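Long-range contact in phthiocerol synthesis polyketide synthase type I PpsC (Mycobacterium tuberculosis, PDB 7AHB), which probably loads the extender unit onto the acyl carrier protein through its acyltransferase domain during phthiocerol chain synthesis: residues S197-G211 with R232-M244. Sequence-based numbering, arbitrary orientation.
Sequences SLGIYASPRQTVISG and RVNIEVAPHNPAM
The carbonyl O of Gly199 approaches the His240 ring obliquely, nearest at CB (3.5 Å), the atom that carries the ring. One face of the ring carries CB of the adjacent Pro239. ND1 bonds to the carbonyl of Asn296 and NE2 to the hydroxyl of Ser138, so both ring nitrogens are engaged and the rotation of the ring is fixed. The second flat group, the amide of Asn241, lies alongside the ends of the paired strands 197-201 and 207-211, where Ser197 and Ser210 are bonded to each other. Its ND2 reaches Ser197 OG at 3.2 Å, with the hydroxyl tilted 27° from the amide plane, makes a weak bond to Ser210 O (2.9 Å), and also bonds to the carbonyl of Glu195. On the other branch OD1 accepts from Ala243 N (2.7 Å), an Asx turn that holds the amide from within its own loop.

Two serines grip the loop backbone. Ser197 OG donates to His240 O at 2.7 Å while accepting from Asn241. With OG trans to the backbone N (chi1 177°), Ser210 brings its hydroxyl close against CA of Ala238 and donates to Pro239 O, also at 2.7 Å. The consecutive carbonyls of Pro239 and His240 are thus tied to the two strands. Farther along, Val208 CG1 touches Val233 CG2 (4.2 Å), the side chains crossing at about a right angle.

The contact joins the small antiparallel sheet to the loop leading to helix 248-254; Ser138, in a GxSxG sequence that probably forms the nucleophile elbow, paired with His240 is consistent with the Ser-His catalytic dyad of malonyl-CoA:ACP transacylase-like acyltransferases.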
ATOM      1  N   SER A 197       9.930   3.359 -16.667  1.00 16.93           N
ATOM      2  CA  SER A 197       9.826   4.539 -15.817  1.00 17.79           C
ATOM      3  C   SER A 197      10.385   4.286 -14.418  1.00 18.64           C
ATOM      4  O   SER A 197      10.484   3.146 -13.961  1.00 15.81           O
ATOM      5  CB  SER A 197       8.352   4.986 -15.679  1.00 20.26           C
ATOM      6  OG  SER A 197       7.607   3.981 -15.007  1.00 17.26           O
ATOM      7  N   LEU A 198      10.720   5.373 -13.717  1.00 15.46           N
ATOM      8  CA  LEU A 198      10.929   5.310 -12.275  1.00 15.03           C
ATOM      9  C   LEU A 198       9.543   5.238 -11.636  1.00 16.37           C
ATOM     10  O   LEU A 198       8.766   6.188 -11.732  1.00 15.03           O
ATOM     11  CB  LEU A 198      11.703   6.535 -11.786  1.00 17.63           C
ATOM     12  CG  LEU A 198      12.192   6.465 -10.346  1.00 15.49           C
ATOM     13  CD1 LEU A 198      13.419   7.368 -10.132  1.00 18.10           C
ATOM     14  CD2 LEU A 198      11.080   6.861  -9.367  1.00 18.19           C
ATOM     15  N   GLY A 199       9.212   4.107 -11.019  1.00 14.46           N
ATOM     16  CA  GLY A 199       7.861   3.886 -10.527  1.00 14.68           C
ATOM     17  C   GLY A 199       7.637   4.252  -9.078  1.00 15.38           C
ATOM     18  O   GLY A 199       6.598   4.836  -8.732  1.00 15.33           O
ATOM     19  N   ILE A 200       8.600   3.927  -8.221  1.00 15.73           N
ATOM     20  CA  ILE A 200       8.476   4.196  -6.793  1.00 15.07           C
ATOM     21  C   ILE A 200       9.807   4.712  -6.278  1.00 19.14           C
ATOM     22  O   ILE A 200      10.839   4.054  -6.444  1.00 16.43           O
ATOM     23  CB  ILE A 200       8.051   2.952  -5.986  1.00 15.71           C
ATOM     24  CG1 ILE A 200       6.719   2.406  -6.525  1.00 17.41           C
ATOM     25  CG2 ILE A 200       7.929   3.296  -4.490  1.00 19.25           C
ATOM     26  CD1 ILE A 200       6.187   1.197  -5.753  1.00 17.74           C
ATOM     27  N   TYR A 201       9.781   5.882  -5.636  1.00 14.29           N
ATOM     28  CA  TYR A 201      10.913   6.331  -4.823  1.00 16.21           C
ATOM     29  C   TYR A 201      10.776   5.603  -3.492  1.00 20.27           C
ATOM     30  O   TYR A 201      10.023   6.045  -2.612  1.00 18.96           O
ATOM     31  CB  TYR A 201      10.892   7.841  -4.627  1.00 17.04           C
ATOM     32  CG  TYR A 201      10.942   8.673  -5.889  1.00 17.41           C
ATOM     33  CD1 TYR A 201      12.146   9.067  -6.434  1.00 16.28           C
ATOM     34  CD2 TYR A 201       9.777   9.074  -6.518  1.00 21.62           C
ATOM     35  CE1 TYR A 201      12.192   9.842  -7.587  1.00 21.34           C
ATOM     36  CE2 TYR A 201       9.800   9.853  -7.664  1.00 20.16           C
ATOM     37  CZ  TYR A 201      11.012  10.242  -8.191  1.00 18.99           C
ATOM     38  OH  TYR A 201      11.029  11.013  -9.318  1.00 18.43           O
ATOM     39  N   ALA A 202      11.473   4.467  -3.341  1.00 16.67           N
ATOM     40  CA  ALA A 202      11.219   3.635  -2.169  1.00 19.01           C
ATOM     41  C   ALA A 202      11.948   4.143  -0.922  1.00 19.95           C
ATOM     42  O   ALA A 202      11.388   4.145   0.182  1.00 19.35           O
ATOM     43  CB  ALA A 202      11.608   2.191  -2.448  1.00 20.27           C
ATOM     44  N   SER A 203      13.173   4.563  -1.072  1.00 19.84           N
ATOM     45  CA  SER A 203      13.999   5.019   0.030  1.00 21.12           C
ATOM     46  C   SER A 203      15.191   5.747  -0.577  1.00 21.52           C
ATOM     47  O   SER A 203      15.309   5.818  -1.811  1.00 22.74           O
ATOM     48  CB  SER A 203      14.458   3.853   0.886  1.00 20.08           C
ATOM     49  OG  SER A 203      15.461   3.118   0.231  1.00 19.83           O
ATOM     50  N   PRO A 204      16.106   6.273   0.238  1.00 27.20           N
ATOM     51  CA  PRO A 204      17.326   6.868  -0.342  1.00 26.48           C
ATOM     52  C   PRO A 204      18.195   5.850  -1.039  1.00 28.44           C
ATOM     53  O   PRO A 204      19.087   6.241  -1.805  1.00 27.15           O
ATOM     54  CB  PRO A 204      18.050   7.484   0.867  1.00 25.94           C
ATOM     55  CG  PRO A 204      16.999   7.583   1.954  1.00 26.99           C
ATOM     56  CD  PRO A 204      16.047   6.422   1.706  1.00 24.77           C
ATOM     57  N   ARG A 205      17.961   4.554  -0.807  1.00 39.29           N
ATOM     58  CA  ARG A 205      18.843   3.508  -1.305  1.00 41.56           C
ATOM     59  C   ARG A 205      18.190   2.538  -2.272  1.00 38.10           C
ATOM     60  O   ARG A 205      18.908   1.764  -2.908  1.00 37.42           O
ATOM     61  CB  ARG A 205      19.422   2.699  -0.134  1.00 40.90           C
ATOM     62  CG  ARG A 205      20.704   3.271   0.429  1.00 44.31           C
ATOM     63  CD  ARG A 205      20.951   2.794   1.870  1.00 46.02           C
ATOM     64  NE  ARG A 205      20.112   3.528   2.830  1.00 45.51           N
ATOM     65  CZ  ARG A 205      20.337   4.794   3.208  1.00 44.94           C
ATOM     66  NH1 ARG A 205      19.525   5.385   4.090  1.00 42.45           N
ATOM     67  NH2 ARG A 205      21.366   5.481   2.687  1.00 45.60           N
ATOM     68  N   GLN A 206      16.872   2.555  -2.401  1.00 24.95           N
ATOM     69  CA  GLN A 206      16.156   1.638  -3.273  1.00 23.15           C
ATOM     70  C   GLN A 206      15.126   2.383  -4.106  1.00 21.55           C
ATOM     71  O   GLN A 206      14.467   3.309  -3.625  1.00 23.39           O
ATOM     72  CB  GLN A 206      15.447   0.548  -2.466  1.00 25.19           C
ATOM     73  CG  GLN A 206      16.399  -0.470  -1.821  1.00 26.21           C
ATOM     74  CD  GLN A 206      15.643  -1.590  -1.123  1.00 26.62           C
ATOM     75  OE1 GLN A 206      14.756  -1.340  -0.304  1.00 25.77           O
ATOM     76  NE2 GLN A 206      15.985  -2.830  -1.456  1.00 27.70           N
ATOM     77  N   THR A 207      14.956   1.934  -5.345  1.00 17.82           N
ATOM     78  CA  THR A 207      14.039   2.539  -6.298  1.00 16.16           C
ATOM     79  C   THR A 207      13.393   1.417  -7.094  1.00 16.74           C
ATOM     80  O   THR A 207      14.030   0.408  -7.378  1.00 16.86           O
ATOM     81  CB  THR A 207      14.781   3.506  -7.255  1.00 16.83           C
ATOM     82  OG1 THR A 207      15.565   4.464  -6.510  1.00 16.67           O
ATOM     83  CG2 THR A 207      13.822   4.226  -8.143  1.00 15.87           C
ATOM     84  N   VAL A 208      12.141   1.610  -7.478  1.00 15.36           N
ATOM     85  CA  VAL A 208      11.400   0.627  -8.259  1.00 19.56           C
ATOM     86  C   VAL A 208      11.222   1.182  -9.661  1.00 17.70           C
ATOM     87  O   VAL A 208      10.836   2.347  -9.827  1.00 14.83           O
ATOM     88  CB  VAL A 208      10.034   0.289  -7.627  1.00 15.65           C
ATOM     89  CG1 VAL A 208       9.290  -0.712  -8.517  1.00 19.39           C
ATOM     90  CG2 VAL A 208      10.225  -0.277  -6.234  1.00 17.33           C
ATOM     91  N   ILE A 209      11.498   0.346 -10.663  1.00 16.30           N
ATOM     92  CA  ILE A 209      11.263   0.674 -12.056  1.00 16.11           C
ATOM     93  C   ILE A 209      10.067  -0.132 -12.553  1.00 18.70           C
ATOM     94  O   ILE A 209       9.725  -1.209 -12.035  1.00 16.15           O
ATOM     95  CB  ILE A 209      12.505   0.416 -12.933  1.00 17.08           C
ATOM     96  CG1 ILE A 209      12.961  -1.041 -12.815  1.00 17.87           C
ATOM     97  CG2 ILE A 209      13.614   1.378 -12.566  1.00 19.04           C
ATOM     98  CD1 ILE A 209      14.100  -1.422 -13.835  1.00 19.04           C
ATOM     99  N   SER A 210       9.438   0.387 -13.594  1.00 16.02           N
ATOM    100  CA  SER A 210       8.206  -0.198 -14.084  1.00 17.29           C
ATOM    101  C   SER A 210       8.220  -0.161 -15.600  1.00 16.76           C
ATOM    102  O   SER A 210       8.681   0.814 -16.185  1.00 16.90           O
ATOM    103  CB  SER A 210       6.971   0.561 -13.530  1.00 15.14           C
ATOM    104  OG  SER A 210       5.799   0.018 -14.076  1.00 15.27           O
ATOM    105  N   GLY A 211       7.720  -1.225 -16.231  1.00 17.38           N
ATOM    106  CA  GLY A 211       7.640  -1.250 -17.666  1.00 18.26           C
ATOM    107  C   GLY A 211       7.478  -2.655 -18.226  1.00 19.22           C
ATOM    108  O   GLY A 211       7.178  -3.616 -17.512  1.00 19.15           O
ATOM    109  N   ARG A 232      12.606  -8.832  -9.025  1.00 24.57           N
ATOM    110  CA  ARG A 232      11.321  -8.580  -9.667  1.00 25.51           C
ATOM    111  C   ARG A 232      10.255  -8.365  -8.602  1.00 25.07           C
ATOM    112  O   ARG A 232      10.258  -9.028  -7.566  1.00 28.37           O
ATOM    113  CB  ARG A 232      10.940  -9.753 -10.574  1.00 28.71           C
ATOM    114  CG  ARG A 232       9.850  -9.465 -11.625  1.00 25.75           C
ATOM    115  CD  ARG A 232       9.513 -10.745 -12.332  1.00 29.43           C
ATOM    116  NE  ARG A 232       8.575 -10.654 -13.445  1.00 26.51           N
ATOM    117  CZ  ARG A 232       7.260 -10.625 -13.294  1.00 29.88           C
ATOM    118  NH1 ARG A 232       6.729 -10.590 -12.062  1.00 26.52           N
ATOM    119  NH2 ARG A 232       6.476 -10.584 -14.373  1.00 32.33           N
ATOM    120  N   VAL A 233       9.371  -7.400  -8.839  1.00 19.60           N
ATOM    121  CA  VAL A 233       8.186  -7.220  -8.009  1.00 22.40           C
ATOM    122  C   VAL A 233       7.135  -8.254  -8.400  1.00 24.34           C
ATOM    123  O   VAL A 233       7.007  -8.619  -9.574  1.00 21.63           O
ATOM    124  CB  VAL A 233       7.648  -5.793  -8.162  1.00 23.19           C
ATOM    125  CG1 VAL A 233       6.369  -5.616  -7.378  1.00 25.43           C
ATOM    126  CG2 VAL A 233       8.707  -4.780  -7.682  1.00 24.43           C
ATOM    127  N   ASN A 234       6.379  -8.738  -7.410  1.00 28.65           N
ATOM    128  CA  ASN A 234       5.333  -9.733  -7.658  1.00 28.00           C
ATOM    129  C   ASN A 234       4.105  -9.013  -8.199  1.00 25.18           C
ATOM    130  O   ASN A 234       3.112  -8.791  -7.505  1.00 28.76           O
ATOM    131  CB  ASN A 234       4.990 -10.506  -6.395  1.00 28.68           C
ATOM    132  CG  ASN A 234       4.127 -11.731  -6.681  1.00 31.88           C
ATOM    133  OD1 ASN A 234       4.253 -12.372  -7.730  1.00 30.86           O
ATOM    134  ND2 ASN A 234       3.235 -12.053  -5.746  1.00 32.24           N
ATOM    135  N   ILE A 235       4.182  -8.631  -9.471  1.00 20.45           N
ATOM    136  CA  ILE A 235       3.106  -7.868 -10.092  1.00 19.51           C
ATOM    137  C   ILE A 235       3.194  -8.105 -11.584  1.00 19.73           C
ATOM    138  O   ILE A 235       4.279  -8.306 -12.124  1.00 20.62           O
ATOM    139  CB  ILE A 235       3.191  -6.364  -9.722  1.00 17.10           C
ATOM    140  CG1 ILE A 235       1.899  -5.647 -10.117  1.00 18.60           C
ATOM    141  CG2 ILE A 235       4.379  -5.696 -10.408  1.00 18.67           C
ATOM    142  CD1 ILE A 235       1.893  -4.159  -9.776  1.00 20.33           C
ATOM    143  N   GLU A 236       2.033  -8.142 -12.245  1.00 25.81           N
ATOM    144  CA  GLU A 236       1.961  -8.504 -13.659  1.00 25.49           C
ATOM    145  C   GLU A 236       1.396  -7.373 -14.514  1.00 25.62           C
ATOM    146  O   GLU A 236       0.918  -7.628 -15.628  1.00 25.29           O
ATOM    147  CB  GLU A 236       1.143  -9.794 -13.833  1.00 28.49           C
ATOM    148  CG  GLU A 236       1.610 -10.949 -12.916  1.00 26.99           C
ATOM    149  CD  GLU A 236       3.085 -11.296 -13.078  1.00 30.33           C
ATOM    150  OE1 GLU A 236       3.561 -11.276 -14.231  1.00 28.36           O
ATOM    151  OE2 GLU A 236       3.773 -11.541 -12.047  1.00 30.81           O
ATOM    152  N   VAL A 237       1.465  -6.131 -14.021  1.00 23.01           N
ATOM    153  CA  VAL A 237       1.209  -4.926 -14.800  1.00 20.21           C
ATOM    154  C   VAL A 237       2.280  -3.901 -14.443  1.00 21.09           C
ATOM    155  O   VAL A 237       3.040  -4.066 -13.483  1.00 16.40           O
ATOM    156  CB  VAL A 237      -0.184  -4.329 -14.551  1.00 20.07           C
ATOM    157  CG1 VAL A 237      -1.250  -5.163 -15.305  1.00 27.40           C
ATOM    158  CG2 VAL A 237      -0.498  -4.243 -13.074  1.00 22.42           C
ATOM    159  N   ALA A 238       2.283  -2.798 -15.210  1.00 16.87           N
ATOM    160  CA  ALA A 238       3.298  -1.749 -15.069  1.00 18.39           C
ATOM    161  C   ALA A 238       2.637  -0.436 -14.662  1.00 17.15           C
ATOM    162  O   ALA A 238       2.459   0.465 -15.494  1.00 15.40           O
ATOM    163  CB  ALA A 238       4.097  -1.549 -16.369  1.00 21.90           C
ATOM    164  N   PRO A 239       2.221  -0.296 -13.411  1.00 16.95           N
ATOM    165  CA  PRO A 239       1.656   0.978 -12.968  1.00 15.86           C
ATOM    166  C   PRO A 239       2.767   2.003 -12.822  1.00 17.98           C
ATOM    167  O   PRO A 239       3.956   1.683 -12.901  1.00 16.14           O
ATOM    168  CB  PRO A 239       1.034   0.637 -11.624  1.00 19.41           C
ATOM    169  CG  PRO A 239       1.947  -0.451 -11.093  1.00 16.02           C
ATOM    170  CD  PRO A 239       2.297  -1.271 -12.307  1.00 21.38           C
ATOM    171  N   HIS A 240       2.367   3.254 -12.605  1.00 15.69           N
ATOM    172  CA  HIS A 240       3.323   4.343 -12.392  1.00 15.81           C
ATOM    173  C   HIS A 240       4.287   4.453 -13.573  1.00 17.23           C
ATOM    174  O   HIS A 240       5.508   4.520 -13.409  1.00 15.63           O
ATOM    175  CB  HIS A 240       4.067   4.135 -11.071  1.00 12.83           C
ATOM    176  CG  HIS A 240       3.162   3.747  -9.946  1.00 15.61           C
ATOM    177  ND1 HIS A 240       2.147   4.565  -9.494  1.00 14.97           N
ATOM    178  CD2 HIS A 240       3.066   2.600  -9.233  1.00 15.67           C
ATOM    179  CE1 HIS A 240       1.473   3.941  -8.546  1.00 13.52           C
ATOM    180  NE2 HIS A 240       2.031   2.762  -8.344  1.00 18.18           N
ATOM    181  N   ASN A 241       3.710   4.492 -14.774  1.00 16.44           N
ATOM    182  CA  ASN A 241       4.434   4.380 -16.026  1.00 19.66           C
ATOM    183  C   ASN A 241       3.553   4.968 -17.110  1.00 24.47           C
ATOM    184  O   ASN A 241       2.325   5.029 -16.927  1.00 19.53           O
ATOM    185  CB  ASN A 241       4.749   2.901 -16.306  1.00 19.37           C
ATOM    186  CG  ASN A 241       5.430   2.679 -17.651  1.00 20.30           C
ATOM    187  OD1 ASN A 241       4.787   2.702 -18.684  1.00 21.87           O
ATOM    188  ND2 ASN A 241       6.722   2.437 -17.632  1.00 18.35           N
ATOM    189  N   PRO A 242       4.142   5.444 -18.220  1.00 37.23           N
ATOM    190  CA  PRO A 242       3.335   5.914 -19.362  1.00 36.88           C
ATOM    191  C   PRO A 242       2.226   4.983 -19.790  1.00 37.04           C
ATOM    192  O   PRO A 242       1.201   5.443 -20.318  1.00 39.70           O
ATOM    193  CB  PRO A 242       4.389   6.058 -20.481  1.00 39.82           C
ATOM    194  CG  PRO A 242       5.663   6.406 -19.765  1.00 38.03           C
ATOM    195  CD  PRO A 242       5.572   5.832 -18.356  1.00 38.01           C
ATOM    196  N   ALA A 243       2.427   3.677 -19.644  1.00 33.26           N
ATOM    197  CA  ALA A 243       1.405   2.723 -20.037  1.00 35.64           C
ATOM    198  C   ALA A 243       0.041   3.080 -19.449  1.00 30.06           C
ATOM    199  O   ALA A 243      -0.997   2.705 -20.009  1.00 28.52           O
ATOM    200  CB  ALA A 243       1.810   1.312 -19.595  1.00 51.95           C
ATOM    201  N   MET A 244       0.022   3.789 -18.325  1.00 25.08           N
ATOM    202  CA  MET A 244      -1.240   4.056 -17.630  1.00 23.25           C
ATOM    203  C   MET A 244      -2.016   5.222 -18.233  1.00 23.39           C
ATOM    204  O   MET A 244      -3.212   5.371 -17.927  1.00 21.07           O
ATOM    205  CB  MET A 244      -0.996   4.325 -16.137  1.00 20.49           C
ATOM    206  CG  MET A 244      -0.406   3.166 -15.392  1.00 22.96           C
ATOM    207  SD  MET A 244      -1.477   1.731 -15.252  1.00 19.90           S
ATOM    208  CE  MET A 244      -0.997   0.724 -16.637  1.00 25.80           C
TER